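Local coordinates for putative tetR-family transcriptional regulatory protein (Streptomyces coelicolor, PDB 2DG8), which probably acts as a TetR-family transcriptional regulator, binding DNA through an N-terminal helix-turn-helix and responding to a small molecule through its helical C-terminal domain, at residues E84-V89 and E172-I177; D91-L96 and E152-H157; E126-S131 and Q146-I151. All coordinates share one frame; numbering follows the deposited sequence.

Contact 1: residues E84-V89 and E172-I177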
ATOM      1  N   GLU A  84     -11.790  24.502  -4.329  1.00 45.56           N
ATOM      2  CA  GLU A  84     -12.611  23.382  -4.778  1.00 44.18           C
ATOM      3  C   GLU A  84     -11.724  22.157  -4.973  1.00 41.37           C
ATOM      4  O   GLU A  84     -12.140  21.038  -4.704  1.00 42.39           O
ATOM      5  CB  GLU A  84     -13.335  23.715  -6.086  1.00 46.48           C
ATOM      6  CG  GLU A  84     -14.228  24.945  -6.014  1.00 48.07           C
ATOM      7  CD  GLU A  84     -15.277  24.980  -7.118  1.00 48.69           C
ATOM      8  OE1 GLU A  84     -14.965  24.592  -8.266  1.00 47.68           O
ATOM      9  OE2 GLU A  84     -16.416  25.410  -6.835  1.00 49.07           O
ATOM     10  N   ALA A  85     -10.494  22.382  -5.425  1.00 38.23           N
ATOM     11  CA  ALA A  85      -9.546  21.295  -5.636  1.00 37.62           C
ATOM     12  C   ALA A  85      -9.266  20.569  -4.323  1.00 37.80           C
ATOM     13  O   ALA A  85      -9.287  19.341  -4.273  1.00 36.25           O
ATOM     14  CB  ALA A  85      -8.247  21.832  -6.213  1.00 36.18           C
ATOM     15  N   ARG A  86      -9.003  21.335  -3.265  1.00 36.62           N
ATOM     16  CA  ARG A  86      -8.723  20.753  -1.957  1.00 37.09           C
ATOM     17  C   ARG A  86      -9.914  19.924  -1.498  1.00 38.17           C
ATOM     18  O   ARG A  86      -9.753  18.823  -0.966  1.00 36.88           O
ATOM     19  CB  ARG A  86      -8.447  21.849  -0.918  1.00 36.40           C
ATOM     20  CG  ARG A  86      -7.231  22.705  -1.208  1.00 38.77           C
ATOM     21  CD  ARG A  86      -6.967  23.681  -0.066  1.00 37.69           C
ATOM     22  NE  ARG A  86      -5.719  24.423  -0.248  1.00 41.48           N
ATOM     23  CZ  ARG A  86      -5.625  25.629  -0.806  1.00 42.83           C
ATOM     24  NH1 ARG A  86      -4.437  26.213  -0.923  1.00 44.78           N
ATOM     25  NH2 ARG A  86      -6.714  26.260  -1.235  1.00 39.70           N
ATOM     26  N   GLU A  87     -11.109  20.472  -1.699  1.00 38.21           N
ATOM     27  CA  GLU A  87     -12.356  19.810  -1.315  1.00 39.76           C
ATOM     28  C   GLU A  87     -12.545  18.566  -2.188  1.00 38.81           C
ATOM     29  O   GLU A  87     -13.042  17.532  -1.738  1.00 35.56           O
ATOM     30  CB  GLU A  87     -13.528  20.770  -1.534  1.00 43.29           C
ATOM     31  CG  GLU A  87     -14.732  20.538  -0.632  1.00 50.29           C
ATOM     32  CD  GLU A  87     -14.490  20.997   0.798  1.00 49.72           C
ATOM     33  OE1 GLU A  87     -13.972  22.117   0.987  1.00 51.04           O
ATOM     34  OE2 GLU A  87     -14.830  20.246   1.732  1.00 51.26           O
ATOM     35  N   ALA A  88     -12.148  18.695  -3.451  1.00 37.78           N
ATOM     36  CA  ALA A  88     -12.258  17.611  -4.412  1.00 37.58           C
ATOM     37  C   ALA A  88     -11.344  16.459  -4.010  1.00 36.14           C
ATOM     38  O   ALA A  88     -11.708  15.289  -4.145  1.00 35.81           O
ATOM     39  CB  ALA A  88     -11.880  18.118  -5.815  1.00 37.44           C
ATOM     40  N   VAL A  89     -10.153  16.799  -3.524  1.00 34.47           N
ATOM     41  CA  VAL A  89      -9.183  15.798  -3.114  1.00 32.77           C
ATOM     42  C   VAL A  89      -9.690  15.015  -1.911  1.00 33.11           C
ATOM     43  O   VAL A  89      -9.452  13.814  -1.808  1.00 32.68           O
ATOM     44  CB  VAL A  89      -7.821  16.443  -2.774  1.00 31.84           C
ATOM     45  CG1 VAL A  89      -6.885  15.401  -2.142  1.00 29.19           C
ATOM     46  CG2 VAL A  89      -7.189  17.010  -4.046  1.00 29.66           C
ATOM     47  N   GLU A 172      -8.086  18.858   6.601  1.00 30.30           N
ATOM     48  CA  GLU A 172      -7.033  19.630   7.260  1.00 30.02           C
ATOM     49  C   GLU A 172      -5.640  19.245   6.759  1.00 28.04           C
ATOM     50  O   GLU A 172      -4.810  20.110   6.503  1.00 28.49           O
ATOM     51  CB  GLU A 172      -7.082  19.446   8.785  1.00 31.68           C
ATOM     52  CG  GLU A 172      -6.206  20.449   9.529  1.00 35.25           C
ATOM     53  CD  GLU A 172      -6.211  20.247  11.031  1.00 38.45           C
ATOM     54  OE1 GLU A 172      -5.608  19.262  11.510  1.00 39.01           O
ATOM     55  OE2 GLU A 172      -6.828  21.072  11.739  1.00 42.45           O
ATOM     56  N   ALA A 173      -5.377  17.949   6.636  1.00 28.90           N
ATOM     57  CA  ALA A 173      -4.064  17.492   6.166  1.00 29.48           C
ATOM     58  C   ALA A 173      -3.841  18.040   4.765  1.00 29.45           C
ATOM     59  O   ALA A 173      -2.756  18.518   4.422  1.00 30.33           O
ATOM     60  CB  ALA A 173      -4.001  15.963   6.150  1.00 26.60           C
ATOM     61  N   ILE A 174      -4.883  17.971   3.950  1.00 29.50           N
ATOM     62  CA  ILE A 174      -4.794  18.474   2.595  1.00 30.90           C
ATOM     63  C   ILE A 174      -4.501  19.972   2.619  1.00 32.13           C
ATOM     64  O   ILE A 174      -3.598  20.440   1.922  1.00 34.38           O
ATOM     65  CB  ILE A 174      -6.100  18.175   1.832  1.00 29.95           C
ATOM     66  CG1 ILE A 174      -6.211  16.658   1.613  1.00 28.87           C
ATOM     67  CG2 ILE A 174      -6.124  18.926   0.515  1.00 30.58           C
ATOM     68  CD1 ILE A 174      -7.598  16.160   1.269  1.00 30.05           C
ATOM     69  N   ALA A 175      -5.240  20.720   3.437  1.00 32.49           N
ATOM     70  CA  ALA A 175      -5.020  22.161   3.520  1.00 33.93           C
ATOM     71  C   ALA A 175      -3.586  22.450   3.935  1.00 32.37           C
ATOM     72  O   ALA A 175      -2.936  23.322   3.369  1.00 33.48           O
ATOM     73  CB  ALA A 175      -5.997  22.804   4.518  1.00 35.61           C
ATOM     74  N   ARG A 176      -3.089  21.709   4.918  1.00 32.96           N
ATOM     75  CA  ARG A 176      -1.722  21.903   5.387  1.00 34.11           C
ATOM     76  C   ARG A 176      -0.650  21.590   4.324  1.00 34.97           C
ATOM     77  O   ARG A 176       0.237  22.412   4.080  1.00 35.39           O
ATOM     78  CB  ARG A 176      -1.513  21.092   6.681  1.00 37.16           C
ATOM     79  CG  ARG A 176      -1.966  21.888   7.916  1.00 36.27           C
ATOM     80  CD  ARG A 176      -2.560  21.086   9.084  1.00 36.87           C
ATOM     81  NE  ARG A 176      -1.579  20.371   9.889  1.00 38.51           N
ATOM     82  CZ  ARG A 176      -1.711  20.127  11.193  1.00 36.60           C
ATOM     83  NH1 ARG A 176      -0.766  19.459  11.842  1.00 36.82           N
ATOM     84  NH2 ARG A 176      -2.769  20.564  11.861  1.00 35.67           N
ATOM     85  N   ILE A 177      -0.749  20.433   3.665  1.00 34.95           N
ATOM     86  CA  ILE A 177       0.224  20.048   2.636  1.00 36.12           C
ATOM     87  C   ILE A 177       0.214  21.021   1.439  1.00 38.05           C
ATOM     88  O   ILE A 177       1.242  21.250   0.812  1.00 36.79           O
ATOM     89  CB  ILE A 177      -0.038  18.605   2.119  1.00 36.79           C
ATOM     90  CG1 ILE A 177       1.265  17.957   1.649  1.00 38.71           C
ATOM     91  CG2 ILE A 177      -1.004  18.632   0.941  1.00 36.44           C
ATOM     92  CD1 ILE A 177       2.205  17.576   2.758  1.00 36.24           C
TER

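Contact 2: residues D91-L96 and E152-H157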
ATOM      1  N   ASP A  91     -12.729  14.361  -1.274  1.00 32.15           N
ATOM      2  CA  ASP A  91     -13.728  13.461  -1.837  1.00 35.58           C
ATOM      3  C   ASP A  91     -13.033  12.264  -2.459  1.00 34.13           C
ATOM      4  O   ASP A  91     -13.479  11.123  -2.322  1.00 34.98           O
ATOM      5  CB  ASP A  91     -14.545  14.185  -2.918  1.00 37.13           C
ATOM      6  CG  ASP A  91     -15.425  15.272  -2.351  1.00 37.55           C
ATOM      7  OD1 ASP A  91     -15.914  16.111  -3.135  1.00 39.18           O
ATOM      8  OD2 ASP A  91     -15.636  15.283  -1.124  1.00 38.68           O
ATOM      9  N   LEU A  92     -11.939  12.541  -3.155  1.00 33.66           N
ATOM     10  CA  LEU A  92     -11.171  11.503  -3.827  1.00 34.23           C
ATOM     11  C   LEU A  92     -10.658  10.496  -2.797  1.00 33.27           C
ATOM     12  O   LEU A  92     -10.791   9.292  -2.978  1.00 34.19           O
ATOM     13  CB  LEU A  92      -9.981  12.130  -4.547  1.00 34.82           C
ATOM     14  CG  LEU A  92      -9.490  11.623  -5.902  1.00 39.36           C
ATOM     15  CD1 LEU A  92      -8.078  12.157  -6.111  1.00 38.57           C
ATOM     16  CD2 LEU A  92      -9.495  10.112  -5.972  1.00 38.99           C
ATOM     17  N   VAL A  93     -10.061  11.005  -1.724  1.00 31.34           N
ATOM     18  CA  VAL A  93      -9.514  10.155  -0.678  1.00 31.95           C
ATOM     19  C   VAL A  93     -10.559   9.237  -0.065  1.00 33.02           C
ATOM     20  O   VAL A  93     -10.310   8.045   0.106  1.00 30.45           O
ATOM     21  CB  VAL A  93      -8.877  10.990   0.451  1.00 30.25           C
ATOM     22  CG1 VAL A  93      -8.676  10.122   1.693  1.00 25.92           C
ATOM     23  CG2 VAL A  93      -7.537  11.551  -0.015  1.00 29.24           C
ATOM     24  N   HIS A  94     -11.724   9.784   0.278  1.00 32.50           N
ATOM     25  CA  HIS A  94     -12.753   8.950   0.882  1.00 32.82           C
ATOM     26  C   HIS A  94     -13.349   7.940  -0.098  1.00 33.16           C
ATOM     27  O   HIS A  94     -13.601   6.786   0.256  1.00 31.24           O
ATOM     28  CB  HIS A  94     -13.831   9.828   1.527  1.00 32.29           C
ATOM     29  CG  HIS A  94     -13.378  10.461   2.811  1.00 34.46           C
ATOM     30  ND1 HIS A  94     -14.085  10.340   3.988  1.00 35.21           N
ATOM     31  CD2 HIS A  94     -12.255  11.150   3.119  1.00 32.63           C
ATOM     32  CE1 HIS A  94     -13.413  10.918   4.966  1.00 32.50           C
ATOM     33  NE2 HIS A  94     -12.298  11.418   4.467  1.00 32.67           N
ATOM     34  N   GLU A  95     -13.543   8.352  -1.339  1.00 33.64           N
ATOM     35  CA  GLU A  95     -14.085   7.426  -2.322  1.00 36.26           C
ATOM     36  C   GLU A  95     -13.113   6.257  -2.563  1.00 34.03           C
ATOM     37  O   GLU A  95     -13.514   5.100  -2.572  1.00 31.97           O
ATOM     38  CB  GLU A  95     -14.366   8.149  -3.640  1.00 36.99           C
ATOM     39  CG  GLU A  95     -14.954   7.238  -4.705  1.00 44.34           C
ATOM     40  CD  GLU A  95     -15.300   7.970  -5.991  1.00 45.53           C
ATOM     41  OE1 GLU A  95     -15.837   9.099  -5.910  1.00 49.55           O
ATOM     42  OE2 GLU A  95     -15.051   7.404  -7.077  1.00 43.70           O
ATOM     43  N   LEU A  96     -11.832   6.562  -2.739  1.00 33.68           N
ATOM     44  CA  LEU A  96     -10.838   5.522  -2.992  1.00 34.15           C
ATOM     45  C   LEU A  96     -10.629   4.589  -1.807  1.00 33.07           C
ATOM     46  O   LEU A  96     -10.263   3.435  -1.990  1.00 33.83           O
ATOM     47  CB  LEU A  96      -9.485   6.136  -3.349  1.00 36.14           C
ATOM     48  CG  LEU A  96      -9.288   6.996  -4.600  1.00 39.04           C
ATOM     49  CD1 LEU A  96      -7.909   7.656  -4.507  1.00 36.77           C
ATOM     50  CD2 LEU A  96      -9.403   6.150  -5.864  1.00 37.34           C
ATOM     51  N   GLU A 152      -2.141   9.116  -1.072  1.00 29.58           N
ATOM     52  CA  GLU A 152      -1.816   7.696  -1.009  1.00 32.18           C
ATOM     53  C   GLU A 152      -1.933   7.195   0.430  1.00 29.53           C
ATOM     54  O   GLU A 152      -2.595   6.197   0.699  1.00 28.95           O
ATOM     55  CB  GLU A 152      -0.389   7.470  -1.512  1.00 32.75           C
ATOM     56  CG  GLU A 152      -0.006   6.020  -1.668  1.00 36.74           C
ATOM     57  CD  GLU A 152      -0.576   5.414  -2.936  1.00 39.80           C
ATOM     58  OE1 GLU A 152      -0.293   5.952  -4.031  1.00 40.61           O
ATOM     59  OE2 GLU A 152      -1.306   4.406  -2.838  1.00 40.10           O
ATOM     60  N   GLY A 153      -1.281   7.907   1.344  1.00 28.05           N
ATOM     61  CA  GLY A 153      -1.293   7.530   2.746  1.00 27.57           C
ATOM     62  C   GLY A 153      -2.629   7.643   3.464  1.00 28.30           C
ATOM     63  O   GLY A 153      -2.973   6.769   4.259  1.00 27.37           O
ATOM     64  N   LEU A 154      -3.377   8.715   3.202  1.00 28.75           N
ATOM     65  CA  LEU A 154      -4.684   8.912   3.829  1.00 28.81           C
ATOM     66  C   LEU A 154      -5.654   7.831   3.370  1.00 29.95           C
ATOM     67  O   LEU A 154      -6.422   7.295   4.159  1.00 30.02           O
ATOM     68  CB  LEU A 154      -5.259  10.300   3.480  1.00 29.09           C
ATOM     69  CG  LEU A 154      -4.637  11.537   4.151  1.00 29.56           C
ATOM     70  CD1 LEU A 154      -5.201  12.823   3.535  1.00 27.43           C
ATOM     71  CD2 LEU A 154      -4.919  11.510   5.642  1.00 25.83           C
ATOM     72  N   THR A 155      -5.607   7.517   2.083  1.00 31.62           N
ATOM     73  CA  THR A 155      -6.472   6.501   1.498  1.00 31.41           C
ATOM     74  C   THR A 155      -6.213   5.147   2.150  1.00 31.93           C
ATOM     75  O   THR A 155      -7.140   4.449   2.574  1.00 32.37           O
ATOM     76  CB  THR A 155      -6.208   6.388  -0.018  1.00 31.03           C
ATOM     77  OG1 THR A 155      -6.516   7.642  -0.651  1.00 31.49           O
ATOM     78  CG2 THR A 155      -7.045   5.284  -0.629  1.00 30.01           C
ATOM     79  N   LEU A 156      -4.936   4.793   2.224  1.00 31.83           N
ATOM     80  CA  LEU A 156      -4.507   3.536   2.796  1.00 31.81           C
ATOM     81  C   LEU A 156      -4.901   3.422   4.257  1.00 31.94           C
ATOM     82  O   LEU A 156      -5.402   2.387   4.685  1.00 28.78           O
ATOM     83  CB  LEU A 156      -2.990   3.400   2.652  1.00 36.99           C
ATOM     84  CG  LEU A 156      -2.319   2.053   2.940  1.00 41.02           C
ATOM     85  CD1 LEU A 156      -2.246   1.803   4.442  1.00 43.88           C
ATOM     86  CD2 LEU A 156      -3.090   0.945   2.236  1.00 40.88           C
ATOM     87  N   HIS A 157      -4.675   4.477   5.032  1.00 30.96           N
ATOM     88  CA  HIS A 157      -5.020   4.413   6.443  1.00 32.90           C
ATOM     89  C   HIS A 157      -6.511   4.379   6.707  1.00 32.52           C
ATOM     90  O   HIS A 157      -6.937   3.815   7.709  1.00 34.15           O
ATOM     91  CB  HIS A 157      -4.363   5.552   7.220  1.00 32.63           C
ATOM     92  CG  HIS A 157      -2.914   5.315   7.501  1.00 32.60           C
ATOM     93  ND1 HIS A 157      -2.196   6.059   8.411  1.00 30.33           N
ATOM     94  CD2 HIS A 157      -2.054   4.391   7.007  1.00 30.26           C
ATOM     95  CE1 HIS A 157      -0.958   5.603   8.469  1.00 31.10           C
ATOM     96  NE2 HIS A 157      -0.845   4.592   7.626  1.00 33.77           N
TER

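Contact 3: residues E126-S131 and Q146-I151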
ATOM      1  N   GLU A 126       4.537   5.337 -13.777  1.00 37.45           N
ATOM      2  CA  GLU A 126       3.682   5.980 -14.773  1.00 36.83           C
ATOM      3  C   GLU A 126       2.332   6.344 -14.155  1.00 36.72           C
ATOM      4  O   GLU A 126       1.702   7.326 -14.545  1.00 35.93           O
ATOM      5  CB  GLU A 126       3.487   5.041 -15.968  1.00 37.22           C
ATOM      6  CG  GLU A 126       2.542   5.554 -17.040  1.00 40.03           C
ATOM      7  CD  GLU A 126       3.018   6.837 -17.695  1.00 42.60           C
ATOM      8  OE1 GLU A 126       4.174   7.253 -17.441  1.00 43.23           O
ATOM      9  OE2 GLU A 126       2.232   7.427 -18.473  1.00 43.04           O
ATOM     10  N   TRP A 127       1.896   5.547 -13.183  1.00 35.17           N
ATOM     11  CA  TRP A 127       0.634   5.802 -12.487  1.00 34.88           C
ATOM     12  C   TRP A 127       0.791   7.096 -11.660  1.00 33.42           C
ATOM     13  O   TRP A 127      -0.019   8.017 -11.751  1.00 33.97           O
ATOM     14  CB  TRP A 127       0.297   4.611 -11.566  1.00 33.28           C
ATOM     15  CG  TRP A 127      -1.061   4.672 -10.914  1.00 32.23           C
ATOM     16  CD1 TRP A 127      -2.010   5.638 -11.084  1.00 33.09           C
ATOM     17  CD2 TRP A 127      -1.606   3.741  -9.965  1.00 32.83           C
ATOM     18  NE1 TRP A 127      -3.111   5.374 -10.301  1.00 33.39           N
ATOM     19  CE2 TRP A 127      -2.890   4.217  -9.600  1.00 32.83           C
ATOM     20  CE3 TRP A 127      -1.134   2.554  -9.387  1.00 31.69           C
ATOM     21  CZ2 TRP A 127      -3.710   3.549  -8.679  1.00 31.08           C
ATOM     22  CZ3 TRP A 127      -1.949   1.883  -8.472  1.00 35.37           C
ATOM     23  CH2 TRP A 127      -3.226   2.388  -8.126  1.00 36.06           C
ATOM     24  N   MET A 128       1.853   7.167 -10.871  1.00 34.09           N
ATOM     25  CA  MET A 128       2.095   8.348 -10.046  1.00 36.97           C
ATOM     26  C   MET A 128       2.247   9.610 -10.889  1.00 35.59           C
ATOM     27  O   MET A 128       1.814  10.687 -10.488  1.00 35.94           O
ATOM     28  CB  MET A 128       3.348   8.154  -9.189  1.00 37.72           C
ATOM     29  CG  MET A 128       3.216   7.083  -8.121  1.00 41.57           C
ATOM     30  SD  MET A 128       4.701   6.983  -7.093  1.00 47.92           S
ATOM     31  CE  MET A 128       5.765   6.004  -8.108  1.00 45.94           C
ATOM     32  N   ARG A 129       2.857   9.470 -12.059  1.00 35.78           N
ATOM     33  CA  ARG A 129       3.075  10.603 -12.944  1.00 38.58           C
ATOM     34  C   ARG A 129       1.769  11.168 -13.491  1.00 38.16           C
ATOM     35  O   ARG A 129       1.591  12.378 -13.555  1.00 39.25           O
ATOM     36  CB  ARG A 129       3.979  10.197 -14.112  1.00 39.38           C
ATOM     37  CG  ARG A 129       4.523  11.371 -14.909  1.00 43.91           C
ATOM     38  CD  ARG A 129       4.756  10.976 -16.360  1.00 49.02           C
ATOM     39  NE  ARG A 129       3.498  10.992 -17.098  1.00 52.59           N
ATOM     40  CZ  ARG A 129       3.290  10.346 -18.238  1.00 54.78           C
ATOM     41  NH1 ARG A 129       4.261   9.622 -18.778  1.00 58.58           N
ATOM     42  NH2 ARG A 129       2.112  10.425 -18.840  1.00 54.53           N
ATOM     43  N   ARG A 130       0.860  10.291 -13.899  1.00 39.33           N
ATOM     44  CA  ARG A 130      -0.421  10.731 -14.442  1.00 40.45           C
ATOM     45  C   ARG A 130      -1.297  11.345 -13.346  1.00 39.99           C
ATOM     46  O   ARG A 130      -2.058  12.290 -13.590  1.00 39.86           O
ATOM     47  CB  ARG A 130      -1.122   9.549 -15.109  1.00 42.14           C
ATOM     48  CG  ARG A 130      -0.269   8.909 -16.195  1.00 46.91           C
ATOM     49  CD  ARG A 130      -1.044   8.773 -17.490  1.00 51.03           C
ATOM     50  NE  ARG A 130      -2.038   7.707 -17.423  1.00 55.82           N
ATOM     51  CZ  ARG A 130      -3.129   7.660 -18.180  1.00 58.12           C
ATOM     52  NH1 ARG A 130      -3.977   6.651 -18.057  1.00 60.58           N
ATOM     53  NH2 ARG A 130      -3.386   8.632 -19.045  1.00 59.28           N
ATOM     54  N   SER A 131      -1.187  10.805 -12.137  1.00 39.25           N
ATOM     55  CA  SER A 131      -1.943  11.340 -11.008  1.00 37.89           C
ATOM     56  C   SER A 131      -1.501  12.788 -10.812  1.00 37.42           C
ATOM     57  O   SER A 131      -2.323  13.701 -10.696  1.00 36.23           O
ATOM     58  CB  SER A 131      -1.635  10.548  -9.736  1.00 34.85           C
ATOM     59  OG  SER A 131      -2.014   9.194  -9.869  1.00 31.21           O
ATOM     60  N   GLN A 146       4.008  16.221  -3.197  1.00 32.50           N
ATOM     61  CA  GLN A 146       3.806  15.994  -1.768  1.00 32.06           C
ATOM     62  C   GLN A 146       2.352  15.561  -1.526  1.00 31.84           C
ATOM     63  O   GLN A 146       2.079  14.659  -0.728  1.00 29.40           O
ATOM     64  CB  GLN A 146       4.103  17.274  -0.974  1.00 30.65           C
ATOM     65  CG  GLN A 146       5.499  17.843  -1.211  1.00 30.61           C
ATOM     66  CD  GLN A 146       5.718  19.190  -0.533  1.00 33.64           C
ATOM     67  OE1 GLN A 146       6.477  20.025  -1.030  1.00 37.36           O
ATOM     68  NE2 GLN A 146       5.069  19.403   0.610  1.00 24.59           N
ATOM     69  N   LEU A 147       1.429  16.202  -2.236  1.00 30.61           N
ATOM     70  CA  LEU A 147       0.009  15.900  -2.100  1.00 32.67           C
ATOM     71  C   LEU A 147      -0.337  14.482  -2.552  1.00 31.85           C
ATOM     72  O   LEU A 147      -1.150  13.806  -1.914  1.00 30.69           O
ATOM     73  CB  LEU A 147      -0.820  16.922  -2.889  1.00 31.26           C
ATOM     74  CG  LEU A 147      -2.339  16.783  -2.815  1.00 34.29           C
ATOM     75  CD1 LEU A 147      -2.792  16.630  -1.352  1.00 33.29           C
ATOM     76  CD2 LEU A 147      -2.979  18.009  -3.470  1.00 35.81           C
ATOM     77  N   ASP A 148       0.280  14.026  -3.638  1.00 30.48           N
ATOM     78  CA  ASP A 148       0.018  12.674  -4.139  1.00 29.33           C
ATOM     79  C   ASP A 148       0.419  11.643  -3.090  1.00 31.32           C
ATOM     80  O   ASP A 148      -0.255  10.628  -2.921  1.00 33.85           O
ATOM     81  CB  ASP A 148       0.793  12.396  -5.434  1.00 31.09           C
ATOM     82  CG  ASP A 148       0.222  11.208  -6.214  1.00 35.30           C
ATOM     83  OD1 ASP A 148       0.992  10.510  -6.914  1.00 35.42           O
ATOM     84  OD2 ASP A 148      -1.007  10.978  -6.135  1.00 32.67           O
ATOM     85  N   ALA A 149       1.523  11.892  -2.386  1.00 30.17           N
ATOM     86  CA  ALA A 149       1.962  10.966  -1.348  1.00 30.37           C
ATOM     87  C   ALA A 149       0.998  10.999  -0.161  1.00 31.20           C
ATOM     88  O   ALA A 149       0.786   9.979   0.501  1.00 30.61           O
ATOM     89  CB  ALA A 149       3.373  11.317  -0.882  1.00 28.49           C
ATOM     90  N   LEU A 150       0.426  12.172   0.116  1.00 31.18           N
ATOM     91  CA  LEU A 150      -0.518  12.299   1.227  1.00 31.79           C
ATOM     92  C   LEU A 150      -1.790  11.537   0.877  1.00 31.36           C
ATOM     93  O   LEU A 150      -2.309  10.765   1.688  1.00 34.33           O
ATOM     94  CB  LEU A 150      -0.860  13.773   1.504  1.00 30.40           C
ATOM     95  CG  LEU A 150      -1.877  14.038   2.623  1.00 30.51           C
ATOM     96  CD1 LEU A 150      -1.323  13.509   3.948  1.00 31.12           C
ATOM     97  CD2 LEU A 150      -2.170  15.538   2.732  1.00 30.84           C
ATOM     98  N   ILE A 151      -2.292  11.764  -0.334  1.00 31.15           N
ATOM     99  CA  ILE A 151      -3.502  11.094  -0.800  1.00 31.09           C
ATOM    100  C   ILE A 151      -3.319   9.582  -0.673  1.00 32.17           C
ATOM    101  O   ILE A 151      -4.219   8.861  -0.214  1.00 31.83           O
ATOM    102  CB  ILE A 151      -3.810  11.467  -2.282  1.00 31.54           C
ATOM    103  CG1 ILE A 151      -4.278  12.921  -2.357  1.00 29.26           C
ATOM    104  CG2 ILE A 151      -4.860  10.528  -2.872  1.00 30.31           C
ATOM    105  CD1 ILE A 151      -4.506  13.424  -3.763  1.00 29.93           C
TER

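Contact 1: residues E84-V89 and E172-I177
Ile-174 points into the groove between Arg-86 and Val-89, one helical turn apart on the opposing helix, and its two branches divide these partners between them. This is helix-on-helix packing in the all-helical C-terminal domain of a TetR-type regulator: helix 82-98 against the last helix, 167-177. The local axes cross at 135°, midway between perpendicular and antiparallel, and approach to 9.5 Å. Most of the area on the side of the last helix belongs to one aliphatic side chain, Ile-174. With CG1 of Ile-174 anti to its carbonyl carbon (chi1 -69°), the chain goes on to CD1, which meets Val-89 CG1 at 3.6 Å. The two side chains meet at a slant, CD1 against one methyl of the valine; Val-89 CG1 is also 4.0 Å from Ile-174 CG1. The other branch, CG2 of Ile-174, turns toward the preceding turn and rests 4.0 Å from Arg-86 CB, with Arg-86 O at 3.9 Å from the same methyl. On the arginine side chain it is CB that meets the isoleucine methyl. Beyond it the chain stretches out from CG to NE and passes along the neighbouring backbone, and its guanidinium passes Ala-175 obliquely and bonds through NE to Thr-178 OG1, just past the end of the facing segment. Ile-151 of helix 141-159 packs on Val-89 as well, so the valine sits where three helices meet. Away from the contact, Arg-176 projects to the second subunit, where its NH1 bonds to Thr-143 OG1 and Ile-177 O of that subunit. Where the arginine skirts the last helix, Arg-86 CD stands 4.4 Å from Ala-175 CA.

Contact 2: residues D91-L96 and E152-H157
Two helices of the C-terminal regulatory domain of this TetR-family fold, 82-98 and 141-159, meet here at close range, with Thr-155 set against Val-93 and Leu-96. The second of them belongs to the subunit interface: Glu-152 and His-157 each bond to the other's counterpart on the second subunit, so the contact joins the body of the domain to a dimer-forming helix. The segments run in the same general sense, their axes inclined at 37° and only 8.6 Å apart. Two beta-branched residues, Val-93 and Thr-155, sit at the closest point, which probably helps the helices approach; their CA atoms are 5.2 Å apart. Thr-155 shows two different sides to the facing helix. Its methyl, CG2, takes the position anti to the backbone N and reaches Leu-96, 3.8 Å from CB of that leucine. Its hydroxyl instead lies beside its own backbone N (chi1 -62°), which turns OG1 back along the helix to hydrogen-bond Ile-151 O, one turn earlier. OG1 also faces Val-93 O, but at 3.9 Å that oxygen is merely a neighbour. With the hydroxyl occupied by its own helix, threonine can sit in this largely apolar seam without needing a polar mate from the facing helix. Val-93 covers the other flank: it slants across Leu-154, bringing CG1 to 3.9 Å from CB of that leucine, while Thr-170 of helix 167-177 packs on both residues. Leu-154 in turn lies on Ala-149 of the second subunit. Further out on Leu-96, one methyl still comes near: Leu-96 CD1 is 4.1 Å from Thr-155 OG1.

Contact 3: residues E126-S131 and Q146-I151
A small, buried carboxylate contact joins Asp-148 to Met-128 and Ser-131, at the place where helix 121-135 faces the helix that follows it, 141-159. The backbones stay fairly far apart, with 7.3 Å between the CA atoms of Ser-131 and Asp-148, and the aspartate bridges most of that space. Its CG stands anti to the backbone N (chi1 -162°), which sends the carboxylate straight across. There both oxygens come up against the Ser-131 methylene: OD2 of Asp-148 is 3.7 Å from Ser-131 CB, and OD1 is close behind at 3.9 Å. OD1 also lies 3.7 Å from Met-128 O, two acceptors side by side, and brushes Met-128 CB. In this TetR-type C-terminal domain the site borders the dimer interface, and His-157 of the second subunit packs on both Met-128 and Asp-148, while NE2 of that histidine bonds to Glu-152 OE1 of this chain. Replacing Asp-148 with an alanine would probably open a gap opposite Ser-131 CB and deprive His-157 of the second subunit of a packing partner. Ser-131 does not offer its hydroxyl to the aspartate. OG lies beside its own backbone N and bonds back to Trp-127 O at 3.0 Å, approaching 42° above the carbonyl plane. The same carbonyl oxygen accepts the Ser-131 N-H, so two donors from one residue grip it, and the OG bond fixes the hydroxyl turned from the carboxylate.

In the fold
All three contacts lie in the C-terminal domain, their centres 12 to 14 Å from one another. Along the chain they enclose one another: contact 3 falls within the span of contact 2, and contact 2 within that of contact 1. Contacts 1 and 2 share helix 82-98, and contacts 2 and 3 share helix 141-159; helix 167-177 follows the latter and completes contact 1. Ile-151, in the second segment of contact 3, packs on Val-89 of contact 1 (CD1 to CG1, 3.5 Å) and on Val-93 of contact 2. Since every contact also borders the second subunit, intrachain packing and dimerisation are built from the same helices, consistent with the dimeric architecture of TetR regulators.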